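Local coordinates for protein N-terminal domain of PorA (28-171) (Porphyromonas gingivalis ATCC 33277, PDB 6KJK) that is a cargo protein of the type IX secretion system that affects PorXY-SigP signalling, this chain being its N-terminal domain, at residues Thr46-Ile51 with Thr122-Val127; Phe65-Gly70 with Phe109-Phe114; Gln71-Leu74 with Ser80-Val83; Leu92-Thr97 with Val127-Lys132. All coordinates share one frame; numbering follows the deposited sequence.

Interaction 1 (Thr46-Ile51 with Thr122-Val127); sequences TPINVI and TELATV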
loop_
_atom_site.group_PDB
_atom_site.type_symbol
_atom_site.label_atom_id
_atom_site.label_comp_id
_atom_site.label_asym_id
_atom_site.label_seq_id
_atom_site.Cartn_x
_atom_site.Cartn_y
_atom_site.Cartn_z
ATOM N N THR A 46 11.940 -10.365 18.434
ATOM C CA THR A 46 10.669 -10.424 19.134
ATOM C C THR A 46 9.552 -10.045 18.166
ATOM O O THR A 46 9.639 -8.980 17.543
ATOM C CB THR A 46 10.713 -9.420 20.277
ATOM O OG1 THR A 46 11.830 -9.721 21.126
ATOM C CG2 THR A 46 9.445 -9.483 21.102
ATOM N N PRO A 47 8.525 -10.874 17.981
ATOM C CA PRO A 47 7.399 -10.481 17.116
ATOM C C PRO A 47 6.702 -9.247 17.655
ATOM O O PRO A 47 6.740 -8.954 18.848
ATOM C CB PRO A 47 6.463 -11.691 17.178
ATOM C CG PRO A 47 7.341 -12.832 17.609
ATOM C CD PRO A 47 8.361 -12.229 18.529
ATOM N N ILE A 48 6.077 -8.495 16.742
ATOM C CA ILE A 48 5.345 -7.289 17.101
ATOM C C ILE A 48 3.987 -7.327 16.415
ATOM O O ILE A 48 3.864 -7.788 15.273
ATOM C CB ILE A 48 6.146 -6.011 16.736
ATOM C CG1 ILE A 48 5.442 -4.735 17.181
ATOM C CG2 ILE A 48 6.467 -5.950 15.264
ATOM C CD1 ILE A 48 6.284 -3.504 16.882
ATOM N N ASN A 49 2.969 -6.844 17.107
ATOM C CA ASN A 49 1.647 -6.702 16.523
ATOM C C ASN A 49 1.503 -5.309 15.944
ATOM O O ASN A 49 1.777 -4.312 16.622
ATOM C CB ASN A 49 0.567 -6.929 17.584
ATOM C CG ASN A 49 0.413 -8.393 17.953
ATOM O OD1 ASN A 49 1.043 -9.259 17.365
ATOM N ND2 ASN A 49 -0.470 -8.672 18.895
ATOM N N VAL A 50 1.086 -5.240 14.690
ATOM C CA VAL A 50 0.945 -3.972 13.992
ATOM C C VAL A 50 -0.418 -3.892 13.315
ATOM O O VAL A 50 -1.120 -4.889 13.129
ATOM C CB VAL A 50 2.072 -3.750 12.975
ATOM C CG1 VAL A 50 3.433 -3.816 13.650
ATOM C CG2 VAL A 50 2.031 -4.790 11.881
ATOM N N ILE A 51 -0.780 -2.670 12.917
ATOM C CA ILE A 51 -1.915 -2.441 12.032
ATOM C C ILE A 51 -1.407 -1.637 10.845
ATOM O O ILE A 51 -0.579 -0.726 11.026
ATOM C CB ILE A 51 -3.034 -1.667 12.752
ATOM C CG1 ILE A 51 -3.614 -2.482 13.893
ATOM C CG2 ILE A 51 -4.139 -1.260 11.804
ATOM C CD1 ILE A 51 -4.444 -1.639 14.842
ATOM N N THR A 122 3.042 7.424 15.876
ATOM C CA THR A 122 3.795 6.233 16.234
ATOM C C THR A 122 4.176 5.362 15.029
ATOM O O THR A 122 4.655 4.247 15.231
ATOM C CB THR A 122 3.037 5.415 17.287
ATOM O OG1 THR A 122 1.741 5.063 16.791
ATOM C CG2 THR A 122 2.866 6.225 18.559
ATOM N N GLU A 123 3.996 5.852 13.797
ATOM C CA GLU A 123 4.318 5.076 12.597
ATOM C C GLU A 123 5.659 4.356 12.710
ATOM O O GLU A 123 6.686 4.968 13.013
ATOM C CB GLU A 123 4.368 6.012 11.386
ATOM C CG GLU A 123 3.036 6.648 11.003
ATOM C CD GLU A 123 2.714 7.939 11.766
ATOM O OE1 GLU A 123 3.422 8.272 12.741
ATOM O OE2 GLU A 123 1.724 8.607 11.389
ATOM N N LEU A 124 5.656 3.050 12.426
ATOM C CA LEU A 124 6.883 2.269 12.413
ATOM C C LEU A 124 7.555 2.243 11.052
ATOM O O LEU A 124 8.776 2.056 10.968
ATOM C CB LEU A 124 6.588 0.814 12.809
ATOM C CG LEU A 124 5.857 0.683 14.144
ATOM C CD1 LEU A 124 5.287 -0.711 14.315
ATOM C CD2 LEU A 124 6.796 1.017 15.295
ATOM N N ALA A 125 6.779 2.390 9.977
ATOM C CA ALA A 125 7.284 2.373 8.618
ATOM C C ALA A 125 6.213 2.955 7.719
ATOM O O ALA A 125 5.029 2.749 7.964
ATOM C CB ALA A 125 7.604 0.951 8.141
ATOM N N THR A 126 6.642 3.677 6.696
ATOM C CA THR A 126 5.729 4.356 5.791
ATOM C C THR A 126 6.263 4.242 4.381
ATOM O O THR A 126 7.478 4.367 4.151
ATOM C CB THR A 126 5.665 5.841 6.178
ATOM O OG1 THR A 126 5.091 5.937 7.479
ATOM C CG2 THR A 126 4.822 6.656 5.190
ATOM N N VAL A 127 5.350 4.038 3.436
ATOM C CA VAL A 127 5.675 4.091 2.023
ATOM C C VAL A 127 4.609 4.923 1.331
ATOM O O VAL A 127 3.416 4.849 1.669
ATOM C CB VAL A 127 5.805 2.684 1.395
ATOM C CG1 VAL A 127 4.523 1.859 1.539
ATOM C CG2 VAL A 127 6.276 2.750 -0.038
#
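A single methyl group, CD1 of Leu124, makes the contact by lying against both Val50 and Ile48. The firmer side is at Val50: its CG1 is 3.7 Å from Leu124 CD1, and the two branched side chains meet at a slant. Val50 is buried, packed also against Cys113 and Val85, so this end of the contact faces the interior. The looser side is at Ile48, where CD1 approaches Leu124 CD1 to 3.9 Å, the two side chains reaching for each other tip to tip. That meeting depends on a fully extended isoleucine: CG1 stands anti to the backbone N (chi1 -176°) and CD1 continues straight on (chi2 177°). Ile48 and Leu124 are both partly exposed, and the whole interface buries just 86 Å². Between Val50 and Leu124 the CA atoms are 8.8 Å apart, too far for direct strand pairing. The gap is spanned by strand 105-115, which lies between strands 48-58 and 125-133 in the mixed sheet; Ile51 pairs with Phe114 by backbone bonds on one flank and Leu124 with Cys113 on the other. Leu124 also touches Val5 of strand 5-9, from the other sheet. With carbon meeting carbon alone, the contact has no directional bond to fix it, and its contribution is probably dispersion and exclusion of water at one end of the core.

Interaction 2 (Phe65-Gly70 with Phe109-Phe114); sequences FALCFG and FTFSCF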
loop_
_atom_site.group_PDB
_atom_site.type_symbol
_atom_site.label_atom_id
_atom_site.label_comp_id
_atom_site.label_asym_id
_atom_site.label_seq_id
_atom_site.Cartn_x
_atom_site.Cartn_y
_atom_site.Cartn_z
ATOM N N PHE A 65 -9.801 1.684 -4.092
ATOM C CA PHE A 65 -8.606 0.930 -3.729
ATOM C C PHE A 65 -8.981 -0.285 -2.903
ATOM O O PHE A 65 -10.072 -0.365 -2.321
ATOM C CB PHE A 65 -7.573 1.805 -2.989
ATOM C CG PHE A 65 -7.990 2.255 -1.612
ATOM C CD1 PHE A 65 -7.718 1.449 -0.500
ATOM C CD2 PHE A 65 -8.611 3.507 -1.416
ATOM C CE1 PHE A 65 -8.074 1.871 0.770
ATOM C CE2 PHE A 65 -8.920 3.924 -0.141
ATOM C CZ PHE A 65 -8.688 3.116 0.939
ATOM N N ALA A 66 -8.054 -1.233 -2.805
ATOM C CA ALA A 66 -8.255 -2.461 -2.031
ATOM C C ALA A 66 -6.926 -2.811 -1.394
ATOM O O ALA A 66 -5.945 -3.095 -2.091
ATOM C CB ALA A 66 -8.744 -3.630 -2.891
ATOM N N LEU A 67 -6.897 -2.772 -0.082
ATOM C CA LEU A 67 -5.721 -3.092 0.718
ATOM C C LEU A 67 -5.731 -4.559 1.124
ATOM O O LEU A 67 -6.740 -5.064 1.627
ATOM C CB LEU A 67 -5.791 -2.229 1.978
ATOM C CG LEU A 67 -4.698 -2.447 3.016
ATOM C CD1 LEU A 67 -3.325 -2.071 2.442
ATOM C CD2 LEU A 67 -4.978 -1.626 4.256
ATOM N N CYS A 68 -4.598 -5.240 0.968
ATOM C CA CYS A 68 -4.425 -6.564 1.547
ATOM C C CYS A 68 -3.236 -6.524 2.485
ATOM O O CYS A 68 -2.109 -6.278 2.053
ATOM C CB CYS A 68 -4.153 -7.604 0.469
ATOM S SG CYS A 68 -5.517 -7.900 -0.696
ATOM N N PHE A 69 -3.471 -6.785 3.759
ATOM C CA PHE A 69 -2.388 -6.903 4.731
ATOM C C PHE A 69 -2.957 -7.726 5.875
ATOM O O PHE A 69 -3.820 -7.228 6.607
ATOM C CB PHE A 69 -1.968 -5.519 5.197
ATOM C CG PHE A 69 -0.830 -5.552 6.137
ATOM C CD1 PHE A 69 0.405 -6.039 5.733
ATOM C CD2 PHE A 69 -0.960 -5.087 7.435
ATOM C CE1 PHE A 69 1.467 -6.123 6.631
ATOM C CE2 PHE A 69 0.105 -5.138 8.327
ATOM C CZ PHE A 69 1.315 -5.631 7.916
ATOM N N GLY A 70 -2.544 -8.976 5.993
ATOM C CA GLY A 70 -3.171 -9.906 6.943
ATOM C C GLY A 70 -4.487 -10.442 6.418
ATOM O O GLY A 70 -4.698 -11.661 6.427
ATOM N N PHE A 109 -1.177 7.312 -2.739
ATOM C CA PHE A 109 -1.563 6.773 -1.454
ATOM C C PHE A 109 -0.360 6.789 -0.538
ATOM O O PHE A 109 0.790 6.723 -0.998
ATOM C CB PHE A 109 -2.042 5.323 -1.602
ATOM C CG PHE A 109 -3.264 5.191 -2.489
ATOM C CD1 PHE A 109 -3.142 5.051 -3.861
ATOM C CD2 PHE A 109 -4.544 5.238 -1.935
ATOM C CE1 PHE A 109 -4.279 4.916 -4.650
ATOM C CE2 PHE A 109 -5.645 5.093 -2.721
ATOM C CZ PHE A 109 -5.529 4.926 -4.068
ATOM N N THR A 110 -0.619 6.833 0.754
ATOM C CA THR A 110 0.423 6.584 1.745
ATOM C C THR A 110 -0.044 5.428 2.601
ATOM O O THR A 110 -1.204 5.395 3.013
ATOM C CB THR A 110 0.701 7.829 2.592
ATOM O OG1 THR A 110 1.141 8.887 1.725
ATOM C CG2 THR A 110 1.769 7.562 3.651
ATOM N N PHE A 111 0.845 4.477 2.845
ATOM C CA PHE A 111 0.591 3.356 3.738
ATOM C C PHE A 111 1.569 3.476 4.892
ATOM O O PHE A 111 2.790 3.622 4.665
ATOM C CB PHE A 111 0.805 2.033 3.010
ATOM C CG PHE A 111 0.757 0.844 3.929
ATOM C CD1 PHE A 111 -0.455 0.240 4.265
ATOM C CD2 PHE A 111 1.922 0.353 4.493
ATOM C CE1 PHE A 111 -0.481 -0.872 5.121
ATOM C CE2 PHE A 111 1.908 -0.741 5.360
ATOM C CZ PHE A 111 0.710 -1.347 5.652
ATOM N N SER A 112 1.075 3.332 6.115
ATOM C CA SER A 112 1.963 3.212 7.263
ATOM C C SER A 112 1.570 2.041 8.133
ATOM O O SER A 112 0.396 1.706 8.288
ATOM C CB SER A 112 1.944 4.468 8.151
ATOM O OG SER A 112 2.430 5.593 7.436
ATOM N N CYS A 113 2.585 1.484 8.757
ATOM C CA CYS A 113 2.450 0.459 9.779
ATOM C C CYS A 113 2.487 1.150 11.142
ATOM O O CYS A 113 3.393 1.946 11.398
ATOM C CB CYS A 113 3.662 -0.480 9.644
ATOM S SG CYS A 113 3.604 -2.057 10.445
ATOM N N PHE A 114 1.525 0.848 11.999
ATOM C CA PHE A 114 1.511 1.413 13.333
ATOM C C PHE A 114 1.564 0.284 14.349
ATOM O O PHE A 114 1.058 -0.821 14.087
ATOM C CB PHE A 114 0.189 2.133 13.577
ATOM C CG PHE A 114 0.027 3.387 12.785
ATOM C CD1 PHE A 114 -0.461 3.359 11.471
ATOM C CD2 PHE A 114 0.321 4.614 13.361
ATOM C CE1 PHE A 114 -0.626 4.539 10.760
ATOM C CE2 PHE A 114 0.149 5.789 12.642
ATOM C CZ PHE A 114 -0.326 5.734 11.339
#
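Phe109 turns its edge toward the face of Phe65 in an offset edge-to-face pair, with ring centroids 5.5 Å apart and planes at 68°; the nearest atoms are Phe65 CD2 and Phe109 CE2, at 3.6 Å. Farther along, Phe111 directs its edge at the face of Phe69 (centroids 5.8 Å, planes at 72°). Between the pairs Leu67 crosses Phe111 at about a right angle, its CD1 lying 4.1 Å from Phe111 CE1. Phe65 CB points toward the other strand, and the first torsion sets CG between the backbone N and the carbonyl carbon, which brings CB, CG and CD2 of Phe65 all close to Phe109 CE2.

All five side chains come from facing strands of a beta-sandwich: 65-69 belongs to the antiparallel sheet and 109-114 to the mixed one, with axes 11.1 Å apart at closest and a crossing angle of -26°. This separation is too wide for backbone pairing and suits interlayer packing.

Around the pairs, strand 90-99 supplies Leu94 against Phe109 and Leu92 against Phe111, while Tyr96 meets Phe109 edge-to-face. Phe69 also touches Val40 and Ser80. On the far side of the mixed sheet, Thr110 and Ser112 hydrogen-bond Asn128 and Thr126 through their side chains, tying strand 105-115 to its neighbour 125-133; Cys68, in the other sheet, is joined to Cys72 by a disulfide.

Interaction 3 (Gln71-Leu74 with Ser80-Val83); sequences QCML and SPVV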
loop_
_atom_site.group_PDB
_atom_site.type_symbol
_atom_site.label_atom_id
_atom_site.label_comp_id
_atom_site.label_asym_id
_atom_site.label_seq_id
_atom_site.Cartn_x
_atom_site.Cartn_y
_atom_site.Cartn_z
ATOM N N GLN A 71 -5.329 -9.569 5.882
ATOM C CA GLN A 71 -6.576 -9.922 5.221
ATOM C C GLN A 71 -6.767 -8.938 4.071
ATOM O O GLN A 71 -6.306 -7.791 4.137
ATOM C CB GLN A 71 -7.725 -9.772 6.226
ATOM C CG GLN A 71 -9.130 -10.094 5.751
ATOM C CD GLN A 71 -10.102 -9.768 6.862
ATOM O OE1 GLN A 71 -9.856 -10.105 8.020
ATOM N NE2 GLN A 71 -11.171 -9.050 6.534
ATOM N N CYS A 72 -7.450 -9.355 3.023
ATOM C CA CYS A 72 -7.853 -8.430 1.967
ATOM C C CYS A 72 -9.136 -7.747 2.397
ATOM O O CYS A 72 -10.161 -8.412 2.610
ATOM C CB CYS A 72 -8.038 -9.184 0.655
ATOM S SG CYS A 72 -6.437 -9.664 -0.050
ATOM N N MET A 73 -9.097 -6.426 2.517
ATOM C CA MET A 73 -10.229 -5.646 2.993
ATOM C C MET A 73 -11.152 -5.250 1.842
ATOM O O MET A 73 -10.790 -5.296 0.672
ATOM C CB MET A 73 -9.714 -4.403 3.714
ATOM C CG MET A 73 -8.612 -4.676 4.743
ATOM S SD MET A 73 -8.981 -5.969 5.911
ATOM C CE MET A 73 -10.184 -5.151 6.960
ATOM N N LEU A 74 -12.381 -4.884 2.202
ATOM C CA LEU A 74 -13.353 -4.472 1.213
ATOM C C LEU A 74 -12.903 -3.180 0.526
ATOM O O LEU A 74 -12.033 -2.456 1.043
ATOM C CB LEU A 74 -14.704 -4.255 1.904
ATOM C CG LEU A 74 -15.370 -5.568 2.319
ATOM C CD1 LEU A 74 -16.594 -5.318 3.178
ATOM C CD2 LEU A 74 -15.728 -6.390 1.107
ATOM N N SER A 80 -6.227 -2.248 8.141
ATOM C CA SER A 80 -6.116 -3.690 8.186
ATOM C C SER A 80 -6.480 -4.214 9.570
ATOM O O SER A 80 -6.559 -3.470 10.544
ATOM C CB SER A 80 -4.664 -4.093 7.877
ATOM O OG SER A 80 -3.826 -3.955 9.014
ATOM N N PRO A 81 -6.605 -5.537 9.703
ATOM C CA PRO A 81 -6.641 -6.142 11.045
ATOM C C PRO A 81 -5.274 -6.040 11.699
ATOM O O PRO A 81 -4.268 -5.715 11.070
ATOM C CB PRO A 81 -6.973 -7.614 10.785
ATOM C CG PRO A 81 -7.318 -7.727 9.338
ATOM C CD PRO A 81 -6.641 -6.544 8.640
ATOM N N VAL A 82 -5.228 -6.379 12.987
ATOM C CA VAL A 82 -3.954 -6.529 13.672
ATOM C C VAL A 82 -3.238 -7.731 13.081
ATOM O O VAL A 82 -3.824 -8.809 12.926
ATOM C CB VAL A 82 -4.167 -6.719 15.185
ATOM C CG1 VAL A 82 -2.847 -6.889 15.888
ATOM C CG2 VAL A 82 -4.930 -5.505 15.769
ATOM N N VAL A 83 -1.953 -7.556 12.777
ATOM C CA VAL A 83 -1.113 -8.601 12.194
ATOM C C VAL A 83 0.136 -8.724 13.045
ATOM O O VAL A 83 0.715 -7.709 13.440
ATOM C CB VAL A 83 -0.718 -8.259 10.744
ATOM C CG1 VAL A 83 0.202 -9.361 10.156
ATOM C CG2 VAL A 83 -1.949 -8.091 9.889
#
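Pro81 presents its ring to two side chains of quite different shape, Gln71 and Met73. Gln71 is stretched out, with CG anti to the backbone N and CD continuing the extension, and its chain runs across the proline at about a right angle. Rotation about the last bond (chi3 -45°) sets the amide oxygen at the ring: CB and OE1 of Gln71 each lie 3.7 Å from Pro81 CG, one from the root of the side chain and the other from its amide end. Met73 is curled instead. Its first two torsions, the second at -50°, bring SD end-on to the ring, 3.6 Å from Pro81 CD, while chi3 (-74°) turns Met73 CE so that it too lies near that carbon, at 4.2 Å. The closest contacts of the two residues fall on adjacent ring carbons.

Next to the proline, Ser80 turns its hydroxyl back along its own segment: OG donates to Pro81 O over 2.7 Å, tilted from the carbonyl plane. Ser80 OG is also hydrogen-bonded to the backbone N of Gly52, so two bonds hold the hydroxyl, and the second joins the loop to strand 48-58.

Both segments belong to the connection that leaves strand 64-69 of one sheet and reaches strand 83-85 of the other. Met73 pairs by backbone with Leu67, and the Cys68-Cys72 disulfide anchors the start of the excursion. Across the gap the chemistry is mostly nonpolar, sulfur and methylene groups against the ring, with the Gln71 amide oxygen resting on a ring CH2 rather than on a hydrogen-bond donor of the other segment; dispersion probably dominates, while the serine bonds give the proline side its directional hold.

Interaction 4 (Leu92-Thr97 with Val127-Lys132); sequences LSLRYT and VNINFK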
loop_
_atom_site.group_PDB
_atom_site.type_symbol
_atom_site.label_atom_id
_atom_site.label_comp_id
_atom_site.label_asym_id
_atom_site.label_seq_id
_atom_site.Cartn_x
_atom_site.Cartn_y
_atom_site.Cartn_z
ATOM N N LEU A 92 2.045 -7.421 1.582
ATOM C CA LEU A 92 1.286 -6.192 1.548
ATOM C C LEU A 92 0.957 -5.907 0.097
ATOM O O LEU A 92 1.849 -5.913 -0.758
ATOM C CB LEU A 92 2.172 -5.046 2.069
ATOM C CG LEU A 92 1.636 -3.639 1.881
ATOM C CD1 LEU A 92 0.296 -3.429 2.618
ATOM C CD2 LEU A 92 2.697 -2.644 2.342
ATOM N N SER A 93 -0.305 -5.649 -0.202
ATOM C CA SER A 93 -0.636 -5.216 -1.548
ATOM C C SER A 93 -1.686 -4.120 -1.512
ATOM O O SER A 93 -2.506 -4.032 -0.588
ATOM C CB SER A 93 -1.083 -6.343 -2.460
ATOM O OG SER A 93 -2.298 -6.891 -2.038
ATOM N N LEU A 94 -1.667 -3.290 -2.544
ATOM C CA LEU A 94 -2.676 -2.254 -2.716
ATOM C C LEU A 94 -3.065 -2.228 -4.179
ATOM O O LEU A 94 -2.201 -2.020 -5.040
ATOM C CB LEU A 94 -2.112 -0.889 -2.288
ATOM C CG LEU A 94 -3.066 0.299 -2.387
ATOM C CD1 LEU A 94 -4.229 0.121 -1.440
ATOM C CD2 LEU A 94 -2.322 1.608 -2.096
ATOM N N ARG A 95 -4.331 -2.455 -4.463
ATOM C CA ARG A 95 -4.831 -2.453 -5.819
ATOM C C ARG A 95 -5.655 -1.190 -6.017
ATOM O O ARG A 95 -6.497 -0.842 -5.173
ATOM C CB ARG A 95 -5.726 -3.666 -6.011
ATOM C CG ARG A 95 -4.983 -4.972 -6.204
ATOM C CD ARG A 95 -6.010 -6.103 -6.225
ATOM N NE ARG A 95 -5.519 -7.387 -6.728
ATOM C CZ ARG A 95 -5.027 -8.351 -5.957
ATOM N NH1 ARG A 95 -4.919 -8.167 -4.644
ATOM N NH2 ARG A 95 -4.617 -9.495 -6.497
ATOM N N TYR A 96 -5.452 -0.522 -7.138
ATOM C CA TYR A 96 -6.153 0.710 -7.471
ATOM C C TYR A 96 -6.858 0.448 -8.784
ATOM O O TYR A 96 -6.213 0.060 -9.768
ATOM C CB TYR A 96 -5.126 1.827 -7.607
ATOM C CG TYR A 96 -5.675 3.172 -8.052
ATOM C CD1 TYR A 96 -6.890 3.679 -7.581
ATOM C CD2 TYR A 96 -4.964 3.921 -8.948
ATOM C CE1 TYR A 96 -7.359 4.898 -8.015
ATOM C CE2 TYR A 96 -5.426 5.161 -9.394
ATOM C CZ TYR A 96 -6.633 5.646 -8.903
ATOM O OH TYR A 96 -7.150 6.882 -9.296
ATOM N N THR A 97 -8.179 0.642 -8.814
ATOM C CA THR A 97 -8.977 0.335 -9.990
ATOM C C THR A 97 -9.764 1.578 -10.371
ATOM O O THR A 97 -10.179 2.348 -9.503
ATOM C CB THR A 97 -9.927 -0.805 -9.710
ATOM O OG1 THR A 97 -10.693 -0.502 -8.556
ATOM C CG2 THR A 97 -9.161 -2.062 -9.428
ATOM N N VAL A 127 5.350 4.038 3.436
ATOM C CA VAL A 127 5.675 4.091 2.023
ATOM C C VAL A 127 4.609 4.923 1.331
ATOM O O VAL A 127 3.416 4.849 1.669
ATOM C CB VAL A 127 5.805 2.684 1.395
ATOM C CG1 VAL A 127 4.523 1.859 1.539
ATOM C CG2 VAL A 127 6.276 2.750 -0.038
ATOM N N ASN A 128 5.059 5.738 0.395
ATOM C CA ASN A 128 4.182 6.519 -0.466
ATOM C C ASN A 128 4.141 5.846 -1.826
ATOM O O ASN A 128 5.190 5.508 -2.384
ATOM C CB ASN A 128 4.691 7.960 -0.605
ATOM C CG ASN A 128 4.852 8.608 0.704
ATOM O OD1 ASN A 128 3.859 8.932 1.377
ATOM N ND2 ASN A 128 6.096 8.748 1.145
ATOM N N ILE A 129 2.945 5.620 -2.350
ATOM C CA ILE A 129 2.739 4.849 -3.561
ATOM C C ILE A 129 2.060 5.766 -4.569
ATOM O O ILE A 129 0.973 6.304 -4.291
ATOM C CB ILE A 129 1.855 3.633 -3.274
ATOM C CG1 ILE A 129 2.522 2.763 -2.229
ATOM C CG2 ILE A 129 1.569 2.837 -4.554
ATOM C CD1 ILE A 129 1.595 1.801 -1.607
ATOM N N ASN A 130 2.667 5.936 -5.738
ATOM C CA ASN A 130 2.066 6.710 -6.823
ATOM C C ASN A 130 1.747 5.776 -7.973
ATOM O O ASN A 130 2.646 5.096 -8.492
ATOM C CB ASN A 130 3.017 7.794 -7.331
ATOM C CG ASN A 130 3.261 8.879 -6.322
ATOM O OD1 ASN A 130 2.366 9.253 -5.556
ATOM N ND2 ASN A 130 4.484 9.399 -6.306
ATOM N N PHE A 131 0.490 5.690 -8.337
ATOM C CA PHE A 131 0.059 4.947 -9.507
ATOM C C PHE A 131 -0.001 5.940 -10.653
ATOM O O PHE A 131 -0.943 6.725 -10.752
ATOM C CB PHE A 131 -1.320 4.353 -9.251
ATOM C CG PHE A 131 -1.334 3.279 -8.170
ATOM C CD1 PHE A 131 -0.876 1.994 -8.457
ATOM C CD2 PHE A 131 -1.776 3.529 -6.883
ATOM C CE1 PHE A 131 -0.887 0.983 -7.498
ATOM C CE2 PHE A 131 -1.801 2.517 -5.933
ATOM C CZ PHE A 131 -1.359 1.241 -6.239
ATOM N N LYS A 132 1.011 5.922 -11.506
ATOM C CA LYS A 132 1.109 6.853 -12.634
ATOM C C LYS A 132 0.545 6.153 -13.865
ATOM O O LYS A 132 1.242 5.381 -14.540
ATOM C CB LYS A 132 2.545 7.315 -12.831
ATOM C CG LYS A 132 3.056 8.129 -11.676
ATOM C CD LYS A 132 4.435 8.682 -11.952
ATOM C CE LYS A 132 4.920 9.512 -10.787
ATOM N NZ LYS A 132 6.331 9.947 -10.977
#
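Tyr96 sends CG anti to its own backbone nitrogen (chi1 176°), whereas Phe131 has CG anti to its carbonyl carbon; with these two choices the side chains slide past each other in opposite directions, and it is the tyrosine's CB that lies over the face of Phe131, with the tyrosine ring set obliquely beside it. Tyr96 CB is 3.8 Å from the centroid of the Phe131 ring and 14° off its normal, a CH-pi contact. Beyond it, Tyr96 CD2 reaches Phe131 CB at 3.7 Å. The opposite face of Phe131 carries a methyl from its own strand, Ile129 CG2, 3.6 Å above the ring plane. Leu94 completes the clamp at the edge: its CD2 lies in the ring plane, 4.0 Å from Phe131 CE2, and its backbone O is 3.6 Å from Phe131 CZ. The same Leu94 CD2 also touches Ile129 CD1, at 4.0 Å. With both faces and part of its rim engaged, the Phe131 ring should have little freedom to tilt. The tyrosine's polar end is satisfied elsewhere, as OH bonds to His105 NE2 and to the backbone N of Ile60, while Met34 and Ile22 add to the packing on Phe131. Strands 92-97 and 127-132 belong to different sheets; their axes approach to 9.5 Å and diverge by 32°, the geometry of face-to-face layers in an aligned beta-sandwich.

In the fold
Interactions 2 and 4, with centres 9 Å apart and both within about 5 Å of the chain's centre, form the aromatic middle of the sandwich, each joining the antiparallel sheet to the mixed one. Interaction 1 lies within the mixed sheet, centre to centre 12 Å from interaction 2 and 19 Å from interaction 4, and shares Val127 with the latter. Interaction 3, its centre 9 Å from that of interaction 2, sits in the loop joining strand 64-69 to strand 83-85. Along the sequence interaction 3 falls within the span of interaction 2, which falls within that of interaction 1, while interaction 4 alternates with both 1 and 2. Distant parts of the chain thus close one compact domain.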